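Local coordinates for protein 2-aminomuconic 6-semialdehyde dehydrogenase (Pseudomonas sp., PDB 7BZV) that probably oxidises 2-aminomuconate 6-semialdehyde to 2-aminomuconate with NAD+ as cofactor, in the meta-cleavage pathway that breaks down 2-aminophenol, working as a tetramer, at residues B[350-355]-B[372-377]; B[336-341]-B[391-396]; B[283-288]-B[327-332]; B[412-417]-B[458-463]. All coordinates share one frame; numbering follows the deposited sequence.

Contact 1. Residues B[350-355]-B[372-377]; sequences ATFLAG and EPTVIA
A methyl of Ile376 sits on the ring of Phe352: CG2 lies 3.7 Å from the ring centroid and 14° off the normal, a CH-pi contact over one face. CG1 of Ile376 is placed between the backbone N and the carbonyl carbon (chi1 55°), which leaves CG2 beside the N and over the neighbouring strand. The pair faces helix 332-348, whose Arg346 makes a cation-pi contact with the same ring. On the other side of the sheet CD1 of Leu353 reaches CG1 of Val375 at 4.0 Å, and these aliphatic chains meet helix 297-312. Thr351 and Ala377 are joined by two 2.8 Å backbone bonds, Thr351 N to Ala377 O and Ala377 N to Thr351 O. Val375 O takes Leu353 N at 2.9 Å and, weakly, Ala354 N at 3.4 Å. Leu353 and Ala354 thus share one partner, a classic beta bulge in the antiparallel pairing. Glycine suits position 355, where phi is positive and a CB would clash with Pro373 O. Glu372 OE1 and Thr374 OG1 bind the amides of Gly357 and Gly356, holding the chain just after Gly355. Apolar side chains on both faces thus pack against the two helices, while backbone bonds set the register at the sheet margin.

Contact 2. Residues B[336-341]-B[391-396]; sequences DKVLSY and FGPICH
Val338 turns both methyls from helix 332-348 onto the bend at Gly392 and Pro393. With CG1 anti to the backbone N (chi1 172°) and CG2 beside that N, the two branches divide the work: CG2 rests 4.1 Å from Gly392 CA, and CG1 approaches Pro393 CD at 4.4 Å. Glycine suits its position because, with no side chain of its own, it lets the valine lie directly against the backbone. Pro393 is the centre of an inverse gamma turn, closed by a weak bond of 3.0 Å from Ile394 N to Gly392 O, and the turn leads into strand 394-400. Lys337 runs beside the valine, extended as far as CE with CG anti to the backbone N (chi1 177°), and its NZ stops 4.4 Å from Phe391 CB; the ammonium makes a weak hydrogen bond to Ile390 O. The ring of Phe391 leads away from the helix, while its backbone O is bound by NE2 of His334 and its N by Glu291. One turn beyond Lys337, the hydroxyl of Tyr341 is hydrogen-bonded to Glu388. The bend belongs to the E-x-F-G-P sequence of aldehyde dehydrogenases, a region that borders the cofactor site in relatives. No hydrogen bond spans the two segments: loose aliphatic packing meets the glycine and proline, and the polar groups around it are answered by neighbouring residues.

Contact 3. Residues B[283-288]-B[327-332]; sequences SGQVCL and GPLISS
The carboxamide of Gln285 is the flat group that meets the backbone of Leu329 and Ile330. Ile330 N donates to Gln285 OE1 at 2.8 Å, lying in the amide plane on a lone pair of the oxygen, although the N-H is bent to 131°. Over one face of the amide sits a methyl of Leu329, with CD2 3.8 Å from Gln285 CD; the same methyl is 3.7 Å from Ser283 O. CG of Leu329 lies beside the backbone N (chi1 -64°) and CD1 runs on extended, so CD2 is the branch over the amide. At its other end the carboxamide is fixed by a bond from NE2 to Asn282 O, so both polar atoms of this buried group are used and its flip is decided. Glutamine suits the place, since its length spans the two loops and its oxygen accepts an amide that has no strand partner. These residues belong to the G-Q-x-C sequence of aldehyde dehydrogenases, in which Cys287 stands where the family carries its nucleophile. Two residues before Gln285, Ser283 OG donates to Gly327 O at 2.8 Å, from well above the carbonyl plane. A water donates to the same OG at 2.7 Å and accepts from Gly327 N at 2.9 Å, so hydroxyl and water together engage both backbone polar atoms of the glycine. Farther along, Ser331 OG caps the start of helix 332-348 through His334 N.

Contact 4. Residues B[412-417]-B[458-463]; sequences DTRYGL and AGLSGI
Two backbone groups grip Ser461 OG: Gly416 N donates to it at 2.8 Å, along a nearly straight line of 167°, and the hydroxyl is also hydrogen-bonded to Gly255 O. Its chi1 of -68° sets OG beside its own backbone N and directs it into the bend of the partner segment, where Tyr415 CB approaches to 3.4 Å and the oxygen lies at the edge of the tyrosine ring, near its plane. Serine fits because a short hydroxyl can accept from one backbone amide and donate to a carbonyl of another loop. Two backbone bonds flank this grip. Ala458 N donates to Gly416 O at 2.8 Å, and Leu460 N points almost straight (174°) at Arg414 O, 3.1 Å off. Gly459 has a positive phi, and a CB there would clash with Arg414 O; at Gly416 a CB would press on Ala458 CB. Leu460 packs across the partner segment: its CB meets Tyr415 CD1 at 3.8 Å, and its CD1 touches Arg414 CB at 3.7 Å. Before the bend Thr413 OG1 accepts from Tyr415 N, an ST turn that shapes the approach. The contact joins the loop leading into strand 418-422 to the 3-10 turn before strand 462-463. Arg414 forms a salt bridge with Asp223 of the second subunit, and Leu460 packs on Gly246 of that subunit. Well-aligned bonds thus tie the two loops together at a subunit boundary of the tetramer, whose assembly is required for NAD+ binding.

Overall arrangement
Following the chain from the N terminus, contact 3 closes first, joining the loop after helix 268-280 to the one before helix 332-348. Contact 2 opens next on that helix and ends at the start of strand 394-400; contact 1 is nested inside its loop, pairing strands 351-354 and 374-377. Contact 4 then closes a separate loop, after helix 403-411; no two loops cross. Contacts 1 and 2 meet where strands 374-377 and 394-400 lie side by side in one sheet. Residues 391-393 pack against 283-287, linking contacts 2 and 3, and Leu417 touches Cys287 and Leu288, linking contacts 3 and 4. Contacts 1 and 4 lie farthest apart, with centres 25 Å from each other.

Contact 1. Residues B[350-355]-B[372-377]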
loop_
_atom_site.group_PDB
_atom_site.type_symbol
_atom_site.label_atom_id
_atom_site.label_comp_id
_atom_site.label_asym_id
_atom_site.label_seq_id
_atom_site.Cartn_x
_atom_site.Cartn_y
_atom_site.Cartn_z
ATOM N N ALA B 350 -27.383 33.422 28.139
ATOM C CA ALA B 350 -26.737 33.681 26.859
ATOM C C ALA B 350 -27.221 34.972 26.208
ATOM O O ALA B 350 -28.391 35.352 26.308
ATOM C CB ALA B 350 -26.986 32.525 25.896
ATOM N N THR B 351 -26.303 35.623 25.490
ATOM C CA THR B 351 -26.649 36.709 24.587
ATOM C C THR B 351 -26.979 36.130 23.221
ATOM O O THR B 351 -26.205 35.337 22.668
ATOM C CB THR B 351 -25.498 37.696 24.469
ATOM O OG1 THR B 351 -25.195 38.201 25.760
ATOM C CG2 THR B 351 -25.838 38.844 23.511
ATOM N N PHE B 352 -28.119 36.529 22.675
ATOM C CA PHE B 352 -28.539 36.086 21.355
ATOM C C PHE B 352 -28.108 37.121 20.336
ATOM O O PHE B 352 -28.640 38.231 20.323
ATOM C CB PHE B 352 -30.044 35.859 21.292
ATOM C CG PHE B 352 -30.470 34.597 21.952
ATOM C CD1 PHE B 352 -30.467 34.502 23.332
ATOM C CD2 PHE B 352 -30.827 33.496 21.200
ATOM C CE1 PHE B 352 -30.833 33.333 23.954
ATOM C CE2 PHE B 352 -31.197 32.315 21.806
ATOM C CZ PHE B 352 -31.210 32.236 23.198
ATOM N N LEU B 353 -27.148 36.754 19.476
ATOM C CA LEU B 353 -26.706 37.615 18.380
ATOM C C LEU B 353 -27.571 37.490 17.146
ATOM O O LEU B 353 -27.562 38.387 16.295
ATOM C CB LEU B 353 -25.261 37.305 17.961
ATOM C CG LEU B 353 -24.237 37.447 19.066
ATOM C CD1 LEU B 353 -22.844 37.155 18.526
ATOM C CD2 LEU B 353 -24.345 38.853 19.660
ATOM N N ALA B 354 -28.272 36.377 17.009
ATOM C CA ALA B 354 -29.187 36.203 15.896
ATOM C C ALA B 354 -30.173 35.111 16.279
ATOM O O ALA B 354 -29.853 34.204 17.053
ATOM C CB ALA B 354 -28.435 35.854 14.595
ATOM N N GLY B 355 -31.386 35.247 15.776
ATOM C CA GLY B 355 -32.350 34.188 15.859
ATOM C C GLY B 355 -32.791 33.955 17.280
ATOM O O GLY B 355 -32.959 34.889 18.074
ATOM N N GLU B 372 -35.411 29.404 13.620
ATOM C CA GLU B 372 -34.498 30.410 13.081
ATOM C C GLU B 372 -33.025 29.991 13.236
ATOM O O GLU B 372 -32.625 29.461 14.282
ATOM C CB GLU B 372 -34.691 31.738 13.793
ATOM C CG GLU B 372 -36.043 32.370 13.552
ATOM C CD GLU B 372 -36.200 33.645 14.334
ATOM O OE1 GLU B 372 -35.692 33.700 15.477
ATOM O OE2 GLU B 372 -36.827 34.579 13.806
ATOM N N PRO B 373 -32.196 30.307 12.250
ATOM C CA PRO B 373 -30.744 30.188 12.448
ATOM C C PRO B 373 -30.299 31.105 13.580
ATOM O O PRO B 373 -30.661 32.283 13.627
ATOM C CB PRO B 373 -30.164 30.605 11.095
ATOM C CG PRO B 373 -31.258 31.461 10.440
ATOM C CD PRO B 373 -32.545 30.891 10.940
ATOM N N THR B 374 -29.513 30.562 14.509
ATOM C CA THR B 374 -29.330 31.188 15.814
ATOM C C THR B 374 -27.849 31.199 16.169
ATOM O O THR B 374 -27.116 30.238 15.901
ATOM C CB THR B 374 -30.181 30.457 16.866
ATOM O OG1 THR B 374 -31.562 30.551 16.487
ATOM C CG2 THR B 374 -30.027 31.026 18.277
ATOM N N VAL B 375 -27.410 32.292 16.777
ATOM C CA VAL B 375 -26.050 32.386 17.294
ATOM C C VAL B 375 -26.132 32.938 18.705
ATOM O O VAL B 375 -26.750 33.987 18.918
ATOM C CB VAL B 375 -25.156 33.290 16.426
ATOM C CG1 VAL B 375 -23.876 33.550 17.160
ATOM C CG2 VAL B 375 -24.898 32.661 15.098
ATOM N N ILE B 376 -25.469 32.278 19.659
ATOM C CA ILE B 376 -25.401 32.789 21.020
ATOM C C ILE B 376 -23.956 33.069 21.405
ATOM O O ILE B 376 -23.010 32.598 20.766
ATOM C CB ILE B 376 -26.049 31.838 22.054
ATOM C CG1 ILE B 376 -25.428 30.436 21.955
ATOM C CG2 ILE B 376 -27.559 31.761 21.849
ATOM C CD1 ILE B 376 -25.867 29.457 23.060
ATOM N N ALA B 377 -23.802 33.839 22.483
ATOM C CA ALA B 377 -22.504 34.263 22.982
ATOM C C ALA B 377 -22.615 34.541 24.473
ATOM O O ALA B 377 -23.708 34.613 25.039
ATOM C CB ALA B 377 -22.012 35.508 22.236
#

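Contact 2. Residues B[336-341]-B[391-396]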
loop_
_atom_site.group_PDB
_atom_site.type_symbol
_atom_site.label_atom_id
_atom_site.label_comp_id
_atom_site.label_asym_id
_atom_site.label_seq_id
_atom_site.Cartn_x
_atom_site.Cartn_y
_atom_site.Cartn_z
ATOM N N ASP B 336 -39.168 20.804 18.961
ATOM C CA ASP B 336 -39.330 20.969 20.399
ATOM C C ASP B 336 -37.997 20.828 21.130
ATOM O O ASP B 336 -37.680 21.634 22.011
ATOM C CB ASP B 336 -40.344 19.961 20.931
ATOM C CG ASP B 336 -41.752 20.298 20.513
ATOM O OD1 ASP B 336 -41.983 21.445 20.090
ATOM O OD2 ASP B 336 -42.625 19.414 20.602
ATOM N N LYS B 337 -37.202 19.808 20.795
ATOM C CA LYS B 337 -35.927 19.643 21.495
ATOM C C LYS B 337 -34.990 20.828 21.246
ATOM O O LYS B 337 -34.377 21.346 22.180
ATOM C CB LYS B 337 -35.245 18.333 21.084
ATOM C CG LYS B 337 -33.878 18.109 21.715
ATOM C CD LYS B 337 -33.144 16.939 21.058
ATOM C CE LYS B 337 -31.689 16.833 21.519
ATOM N NZ LYS B 337 -30.702 16.769 20.386
ATOM N N VAL B 338 -34.856 21.278 20.001
ATOM C CA VAL B 338 -33.986 22.426 19.736
ATOM C C VAL B 338 -34.507 23.672 20.453
ATOM O O VAL B 338 -33.737 24.426 21.060
ATOM C CB VAL B 338 -33.854 22.643 18.218
ATOM C CG1 VAL B 338 -33.127 23.940 17.896
ATOM C CG2 VAL B 338 -33.146 21.438 17.590
ATOM N N LEU B 339 -35.817 23.910 20.421
ATOM C CA LEU B 339 -36.312 25.090 21.125
ATOM C C LEU B 339 -36.090 24.990 22.629
ATOM O O LEU B 339 -35.873 26.012 23.291
ATOM C CB LEU B 339 -37.795 25.308 20.846
ATOM C CG LEU B 339 -38.137 25.756 19.428
ATOM C CD1 LEU B 339 -39.648 25.991 19.300
ATOM C CD2 LEU B 339 -37.357 27.017 19.078
ATOM N N SER B 340 -36.186 23.788 23.199
ATOM C CA SER B 340 -35.852 23.624 24.613
ATOM C C SER B 340 -34.418 24.061 24.881
ATOM O O SER B 340 -34.109 24.606 25.948
ATOM C CB SER B 340 -36.026 22.168 25.040
ATOM O OG SER B 340 -37.135 21.570 24.402
ATOM N N TYR B 341 -33.514 23.801 23.932
ATOM C CA TYR B 341 -32.135 24.219 24.127
ATOM C C TYR B 341 -31.992 25.723 23.951
ATOM O O TYR B 341 -31.206 26.345 24.670
ATOM C CB TYR B 341 -31.200 23.428 23.187
ATOM C CG TYR B 341 -30.639 22.149 23.825
ATOM C CD1 TYR B 341 -29.717 22.210 24.874
ATOM C CD2 TYR B 341 -31.017 20.888 23.377
ATOM C CE1 TYR B 341 -29.190 21.052 25.453
ATOM C CE2 TYR B 341 -30.494 19.713 23.957
ATOM C CZ TYR B 341 -29.589 19.808 24.998
ATOM O OH TYR B 341 -29.068 18.667 25.565
ATOM N N PHE B 391 -27.900 19.796 17.693
ATOM C CA PHE B 391 -28.257 19.212 16.400
ATOM C C PHE B 391 -29.299 20.083 15.707
ATOM O O PHE B 391 -30.244 19.587 15.089
ATOM C CB PHE B 391 -28.752 17.760 16.531
ATOM C CG PHE B 391 -28.343 16.873 15.362
ATOM C CD1 PHE B 391 -27.034 16.418 15.242
ATOM C CD2 PHE B 391 -29.252 16.526 14.376
ATOM C CE1 PHE B 391 -26.642 15.611 14.168
ATOM C CE2 PHE B 391 -28.862 15.740 13.277
ATOM C CZ PHE B 391 -27.551 15.278 13.186
ATOM N N GLY B 392 -29.128 21.388 15.843
ATOM C CA GLY B 392 -29.968 22.353 15.181
ATOM C C GLY B 392 -29.109 23.478 14.650
ATOM O O GLY B 392 -27.877 23.420 14.709
ATOM N N PRO B 393 -29.748 24.530 14.105
ATOM C CA PRO B 393 -29.013 25.622 13.432
ATOM C C PRO B 393 -28.531 26.654 14.449
ATOM O O PRO B 393 -29.074 27.746 14.581
ATOM C CB PRO B 393 -30.061 26.194 12.472
ATOM C CG PRO B 393 -31.372 26.049 13.261
ATOM C CD PRO B 393 -31.207 24.739 14.063
ATOM N N ILE B 394 -27.481 26.319 15.204
ATOM C CA ILE B 394 -27.052 27.163 16.318
ATOM C C ILE B 394 -25.580 26.921 16.612
ATOM O O ILE B 394 -25.045 25.838 16.368
ATOM C CB ILE B 394 -27.903 26.917 17.587
ATOM C CG1 ILE B 394 -27.411 27.767 18.763
ATOM C CG2 ILE B 394 -27.858 25.435 17.996
ATOM C CD1 ILE B 394 -28.377 27.823 19.964
ATOM N N CYS B 395 -24.912 27.963 17.088
ATOM C CA CYS B 395 -23.606 27.786 17.695
ATOM C C CYS B 395 -23.483 28.764 18.837
ATOM O O CYS B 395 -24.250 29.729 18.930
ATOM C CB CYS B 395 -22.462 28.002 16.699
ATOM S SG CYS B 395 -22.309 29.738 16.140
ATOM N N HIS B 396 -22.497 28.513 19.693
ATOM C CA HIS B 396 -21.987 29.483 20.656
ATOM C C HIS B 396 -20.637 30.004 20.171
ATOM O O HIS B 396 -19.746 29.215 19.851
ATOM C CB HIS B 396 -21.845 28.867 22.055
ATOM C CG HIS B 396 -21.342 29.833 23.076
ATOM N ND1 HIS B 396 -20.022 29.880 23.463
ATOM C CD2 HIS B 396 -21.974 30.799 23.778
ATOM C CE1 HIS B 396 -19.860 30.846 24.346
ATOM N NE2 HIS B 396 -21.035 31.405 24.568
#

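Contact 3. Residues B[283-288]-B[327-332]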
loop_
_atom_site.group_PDB
_atom_site.type_symbol
_atom_site.label_atom_id
_atom_site.label_comp_id
_atom_site.label_asym_id
_atom_site.label_seq_id
_atom_site.Cartn_x
_atom_site.Cartn_y
_atom_site.Cartn_z
ATOM N N SER B 283 -30.092 22.944 8.001
ATOM C CA SER B 283 -30.595 23.534 9.247
ATOM C C SER B 283 -29.787 23.068 10.446
ATOM O O SER B 283 -30.320 22.875 11.541
ATOM C CB SER B 283 -32.083 23.239 9.426
ATOM O OG SER B 283 -32.782 23.775 8.309
ATOM N N GLY B 284 -28.485 22.897 10.237
ATOM C CA GLY B 284 -27.637 22.522 11.343
ATOM C C GLY B 284 -27.735 21.068 11.765
ATOM O O GLY B 284 -27.174 20.700 12.811
ATOM N N GLN B 285 -28.408 20.229 10.972
ATOM C CA GLN B 285 -28.646 18.827 11.278
ATOM C C GLN B 285 -27.658 17.920 10.548
ATOM O O GLN B 285 -28.008 16.835 10.123
ATOM C CB GLN B 285 -30.073 18.431 10.902
ATOM C CG GLN B 285 -31.205 19.210 11.652
ATOM C CD GLN B 285 -32.578 19.034 11.003
ATOM O OE1 GLN B 285 -33.569 18.684 11.658
ATOM N NE2 GLN B 285 -32.643 19.290 9.717
ATOM N N VAL B 286 -26.442 18.356 10.350
ATOM C CA VAL B 286 -25.376 17.476 9.901
ATOM C C VAL B 286 -24.585 17.140 11.132
ATOM O O VAL B 286 -24.262 18.033 11.925
ATOM C CB VAL B 286 -24.499 18.123 8.823
ATOM C CG1 VAL B 286 -23.593 17.082 8.178
ATOM C CG2 VAL B 286 -25.394 18.725 7.809
ATOM N N CYS B 287 -24.284 15.851 11.309
ATOM C CA CYS B 287 -23.447 15.438 12.426
ATOM C C CYS B 287 -22.137 16.198 12.466
ATOM O O CYS B 287 -21.492 16.264 13.522
ATOM C CB CYS B 287 -23.210 13.919 12.352
ATOM S SG CYS B 287 -22.961 13.218 10.638
ATOM N N LEU B 288 -21.705 16.730 11.330
ATOM C CA LEU B 288 -20.407 17.400 11.202
ATOM C C LEU B 288 -20.480 18.916 11.409
ATOM O O LEU B 288 -19.449 19.600 11.408
ATOM C CB LEU B 288 -19.846 17.093 9.817
ATOM C CG LEU B 288 -19.815 15.595 9.465
ATOM C CD1 LEU B 288 -19.583 15.311 8.014
ATOM C CD2 LEU B 288 -18.722 15.011 10.305
ATOM N N GLY B 327 -34.368 25.080 5.220
ATOM C CA GLY B 327 -35.719 24.604 5.420
ATOM C C GLY B 327 -36.040 24.406 6.888
ATOM O O GLY B 327 -35.340 24.903 7.773
ATOM N N PRO B 328 -37.131 23.692 7.169
ATOM C CA PRO B 328 -37.488 23.383 8.558
ATOM C C PRO B 328 -36.500 22.374 9.144
ATOM O O PRO B 328 -35.598 21.897 8.463
ATOM C CB PRO B 328 -38.901 22.789 8.433
ATOM C CG PRO B 328 -38.872 22.099 7.078
ATOM C CD PRO B 328 -37.960 22.942 6.209
ATOM N N LEU B 329 -36.656 22.097 10.436
ATOM C CA LEU B 329 -36.037 20.940 11.061
ATOM C C LEU B 329 -36.784 19.668 10.643
ATOM O O LEU B 329 -37.788 19.713 9.930
ATOM C CB LEU B 329 -36.051 21.107 12.574
ATOM C CG LEU B 329 -35.247 22.272 13.145
ATOM C CD1 LEU B 329 -35.290 22.252 14.660
ATOM C CD2 LEU B 329 -33.805 22.211 12.595
ATOM N N ILE B 330 -36.318 18.507 11.104
ATOM C CA ILE B 330 -36.866 17.256 10.575
ATOM C C ILE B 330 -38.285 16.984 11.062
ATOM O O ILE B 330 -39.083 16.364 10.345
ATOM C CB ILE B 330 -35.970 16.069 10.957
ATOM C CG1 ILE B 330 -36.505 14.752 10.369
ATOM C CG2 ILE B 330 -35.950 15.934 12.475
ATOM C CD1 ILE B 330 -36.587 14.708 8.872
ATOM N N SER B 331 -38.607 17.366 12.292
ATOM C CA SER B 331 -39.901 17.022 12.861
ATOM C C SER B 331 -40.274 17.969 13.988
ATOM O O SER B 331 -39.418 18.631 14.588
ATOM C CB SER B 331 -39.884 15.607 13.417
ATOM O OG SER B 331 -39.068 15.624 14.580
ATOM N N SER B 332 -41.574 17.962 14.322
ATOM C CA SER B 332 -42.052 18.735 15.469
ATOM C C SER B 332 -41.322 18.331 16.744
ATOM O O SER B 332 -40.987 19.178 17.579
ATOM C CB SER B 332 -43.571 18.536 15.653
ATOM O OG SER B 332 -43.876 17.157 15.812
HETATM O O HOH W 1 -32.262 23.118 5.719
#

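Contact 4. Residues B[412-417]-B[458-463]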
loop_
_atom_site.group_PDB
_atom_site.type_symbol
_atom_site.label_atom_id
_atom_site.label_comp_id
_atom_site.label_asym_id
_atom_site.label_seq_id
_atom_site.Cartn_x
_atom_site.Cartn_y
_atom_site.Cartn_z
ATOM N N ASP B 412 -11.699 19.956 24.495
ATOM C CA ASP B 412 -12.352 19.792 25.794
ATOM C C ASP B 412 -13.797 19.373 25.549
ATOM O O ASP B 412 -14.743 20.151 25.648
ATOM C CB ASP B 412 -12.237 21.083 26.593
ATOM C CG ASP B 412 -13.087 21.075 27.873
ATOM O OD1 ASP B 412 -13.230 20.020 28.520
ATOM O OD2 ASP B 412 -13.648 22.124 28.222
ATOM N N THR B 413 -13.962 18.095 25.231
ATOM C CA THR B 413 -15.271 17.491 25.025
ATOM C C THR B 413 -15.059 15.994 25.068
ATOM O O THR B 413 -13.947 15.509 24.823
ATOM C CB THR B 413 -15.911 17.886 23.687
ATOM O OG1 THR B 413 -17.088 17.096 23.477
ATOM C CG2 THR B 413 -14.943 17.635 22.523
ATOM N N ARG B 414 -16.128 15.263 25.350
ATOM C CA ARG B 414 -16.045 13.801 25.320
ATOM C C ARG B 414 -16.335 13.225 23.937
ATOM O O ARG B 414 -16.037 12.042 23.670
ATOM C CB ARG B 414 -16.999 13.202 26.358
ATOM C CG ARG B 414 -16.334 13.046 27.744
ATOM C CD ARG B 414 -16.943 11.920 28.616
ATOM N NE ARG B 414 -16.296 11.854 29.936
ATOM C CZ ARG B 414 -15.263 11.067 30.254
ATOM N NH1 ARG B 414 -14.739 10.241 29.360
ATOM N NH2 ARG B 414 -14.752 11.103 31.482
ATOM N N TYR B 415 -16.879 14.043 23.058
ATOM C CA TYR B 415 -17.023 13.734 21.649
ATOM C C TYR B 415 -15.700 13.851 20.898
ATOM O O TYR B 415 -14.630 14.087 21.478
ATOM C CB TYR B 415 -18.045 14.681 21.029
ATOM C CG TYR B 415 -19.426 14.456 21.561
ATOM C CD1 TYR B 415 -20.126 13.281 21.243
ATOM C CD2 TYR B 415 -20.051 15.410 22.375
ATOM C CE1 TYR B 415 -21.407 13.058 21.710
ATOM C CE2 TYR B 415 -21.337 15.185 22.871
ATOM C CZ TYR B 415 -22.012 14.013 22.521
ATOM O OH TYR B 415 -23.285 13.776 22.978
ATOM N N GLY B 416 -15.792 13.696 19.571
ATOM C CA GLY B 416 -14.681 13.968 18.685
ATOM C C GLY B 416 -14.933 13.516 17.274
ATOM O O GLY B 416 -14.236 12.633 16.707
ATOM N N LEU B 417 -15.936 14.168 16.682
ATOM C CA LEU B 417 -16.293 13.824 15.325
ATOM C C LEU B 417 -15.485 14.627 14.311
ATOM O O LEU B 417 -14.807 14.032 13.473
ATOM C CB LEU B 417 -17.775 14.038 15.053
ATOM C CG LEU B 417 -18.223 13.437 13.713
ATOM C CD1 LEU B 417 -17.818 11.974 13.533
ATOM C CD2 LEU B 417 -19.754 13.585 13.592
ATOM N N ALA B 458 -13.960 9.896 17.108
ATOM C CA ALA B 458 -13.241 9.550 18.327
ATOM C C ALA B 458 -14.161 9.650 19.543
ATOM O O ALA B 458 -15.151 10.394 19.544
ATOM C CB ALA B 458 -12.033 10.477 18.533
ATOM N N GLY B 459 -13.799 8.921 20.598
ATOM C CA GLY B 459 -14.535 9.033 21.857
ATOM C C GLY B 459 -15.977 8.605 21.687
ATOM O O GLY B 459 -16.278 7.588 21.046
ATOM N N LEU B 460 -16.896 9.410 22.242
ATOM C CA LEU B 460 -18.324 9.138 22.107
ATOM C C LEU B 460 -18.816 9.279 20.669
ATOM O O LEU B 460 -19.943 8.864 20.388
ATOM C CB LEU B 460 -19.142 10.067 23.020
ATOM C CG LEU B 460 -18.907 9.869 24.516
ATOM C CD1 LEU B 460 -19.680 10.889 25.382
ATOM C CD2 LEU B 460 -19.249 8.418 24.930
ATOM N N SER B 461 -18.006 9.815 19.750
ATOM C CA SER B 461 -18.476 10.048 18.389
ATOM C C SER B 461 -18.369 8.827 17.477
ATOM O O SER B 461 -18.785 8.911 16.322
ATOM C CB SER B 461 -17.712 11.234 17.765
ATOM O OG SER B 461 -18.062 12.448 18.418
ATOM N N GLY B 462 -17.839 7.698 17.929
ATOM C CA GLY B 462 -17.891 6.533 17.077
ATOM C C GLY B 462 -16.971 5.430 17.551
ATOM O O GLY B 462 -16.399 5.466 18.642
ATOM N N ILE B 463 -16.910 4.417 16.705
ATOM C CA ILE B 463 -16.018 3.281 16.814
ATOM C C ILE B 463 -15.671 2.906 15.382
ATOM O O ILE B 463 -16.573 2.698 14.555
ATOM C CB ILE B 463 -16.658 2.071 17.530
ATOM C CG1 ILE B 463 -16.948 2.361 19.007
ATOM C CG2 ILE B 463 -15.732 0.857 17.411
ATOM C CD1 ILE B 463 -17.573 1.159 19.759
#